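Local structure of relaxosome protein TraM (Escherichia coli, 4QPO) at the interface of chains A and B. The protein binds specific sites in plasmid DNA through a ribbon-helix-helix domain and, as part of the relaxosome, supports conjugative DNA transfer. Numbering follows the deposited sequence. Chains: chain A/B, Relaxosome protein TraM.

The interface of chains A and B. Residues chain A 2-5; chain B 2-5.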
loop_
_atom_site.group_PDB
_atom_site.type_symbol
_atom_site.label_atom_id
_atom_site.label_comp_id
_atom_site.label_asym_id
_atom_site.label_seq_id
_atom_site.Cartn_x
_atom_site.Cartn_y
_atom_site.Cartn_z
ATOM N N LYS A 2 22.072 10.666 0.947
ATOM C CA LYS A 2 22.482 9.368 0.452
ATOM C C LYS A 2 22.066 8.297 1.461
ATOM O O LYS A 2 22.292 8.461 2.667
ATOM C CB LYS A 2 23.990 9.317 0.221
ATOM C CG LYS A 2 24.444 8.071 -0.530
ATOM C CD LYS A 2 25.957 7.988 -0.670
ATOM C CE LYS A 2 26.374 6.785 -1.515
ATOM N NZ LYS A 2 27.857 6.729 -1.728
ATOM N N VAL A 3 21.479 7.206 0.979
ATOM C CA VAL A 3 21.132 6.093 1.882
ATOM C C VAL A 3 21.665 4.761 1.366
ATOM O O VAL A 3 21.801 4.547 0.162
ATOM C CB VAL A 3 19.596 5.964 2.099
ATOM C CG1 VAL A 3 19.052 7.221 2.671
ATOM C CG2 VAL A 3 18.883 5.682 0.815
ATOM N N ASN A 4 21.978 3.875 2.300
ATOM C CA ASN A 4 22.466 2.543 1.982
ATOM C C ASN A 4 21.451 1.532 2.430
ATOM O O ASN A 4 21.151 1.445 3.612
ATOM C CB ASN A 4 23.804 2.291 2.664
ATOM C CG ASN A 4 24.784 3.398 2.406
ATOM O OD1 ASN A 4 25.180 4.122 3.321
ATOM N ND2 ASN A 4 25.158 3.566 1.141
ATOM N N LEU A 5 20.891 0.792 1.484
ATOM C CA LEU A 5 19.785 -0.104 1.800
ATOM C C LEU A 5 20.155 -1.535 1.482
ATOM O O LEU A 5 20.842 -1.815 0.511
ATOM C CB LEU A 5 18.511 0.268 1.025
ATOM C CG LEU A 5 17.981 1.678 1.258
ATOM C CD1 LEU A 5 16.528 1.740 0.836
ATOM C CD2 LEU A 5 18.131 2.010 2.731
ATOM N N LYS B 2 22.783 -5.105 -1.490
ATOM C CA LYS B 2 23.014 -3.769 -0.963
ATOM C C LYS B 2 22.734 -2.723 -2.052
ATOM O O LYS B 2 23.142 -2.893 -3.201
ATOM C CB LYS B 2 24.445 -3.652 -0.439
ATOM C CG LYS B 2 24.788 -2.317 0.179
ATOM C CD LYS B 2 24.071 -2.125 1.489
ATOM C CE LYS B 2 24.711 -1.021 2.301
ATOM N NZ LYS B 2 26.182 -1.248 2.455
ATOM N N VAL B 3 22.041 -1.644 -1.697
ATOM C CA VAL B 3 21.620 -0.655 -2.694
ATOM C C VAL B 3 21.940 0.772 -2.250
ATOM O O VAL B 3 21.520 1.183 -1.169
ATOM C CB VAL B 3 20.092 -0.783 -2.970
ATOM C CG1 VAL B 3 19.580 0.362 -3.815
ATOM C CG2 VAL B 3 19.783 -2.137 -3.631
ATOM N N ASN B 4 22.647 1.536 -3.080
ATOM C CA ASN B 4 22.902 2.937 -2.764
ATOM C C ASN B 4 21.939 3.871 -3.485
ATOM O O ASN B 4 21.721 3.780 -4.699
ATOM C CB ASN B 4 24.347 3.335 -3.096
ATOM C CG ASN B 4 25.328 2.909 -2.025
ATOM O OD1 ASN B 4 24.938 2.379 -0.979
ATOM N ND2 ASN B 4 26.616 3.123 -2.283
ATOM N N LEU B 5 21.381 4.798 -2.727
ATOM C CA LEU B 5 20.366 5.666 -3.266
ATOM C C LEU B 5 20.451 7.074 -2.699
ATOM O O LEU B 5 20.706 7.248 -1.512
ATOM C CB LEU B 5 18.998 5.059 -2.962
ATOM C CG LEU B 5 17.800 5.532 -3.762
ATOM C CD1 LEU B 5 18.119 5.433 -5.250
ATOM C CD2 LEU B 5 16.609 4.642 -3.397
#
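A:Val3 and A:Leu5 pair with B:Leu5 and B:Val3 as two antiparallel strands related by a two-fold axis that passes near the facing pair A:Asn4 and B:Asn4. Each valine and leucine uses both its N-H and its C=O across the seam; A:Leu5 N, for example, lies 2.8 Å from B:Val3 O, with the hydrogen bond nearly straight. On one face the two asparagines lie alongside each other, their amide planes turned 56° apart; a short amide carrying both donor and acceptor lets them pair across the axis. A:Asn4 ND2 donates a hydrogen bond to B:Asn4 OD1, which lies in the plane of the donor amide, whereas the donor stands above the acceptor's carbonyl plane; the modelled separation is too short to trust in detail. Lysines flank this pair on the same face, and their long chains can reach across the neighbouring strand. A:Lys2 is extended, with CG anti to the backbone N (chi1 -170°), and brings CE within 3.7 Å of B:Asn4 ND2. B:Lys2 instead bends at chi2 (70°), laying CE against A:Asn4 CB at 3.5 Å. The opposite face is apolar: branched A:Val3, well suited to extended strands, sets CG2 beside B:Leu5 CB at 3.8 Å, and the leucines turn bulky apolar branches toward the helices. Strands 2-6 thus form the ribbon of the ribbon-helix-helix dimer of TraM's N-terminal DNA-binding domain, their polar face being the one such folds typically insert into the DNA major groove, above a core completed by helices 9-23 and 34-52.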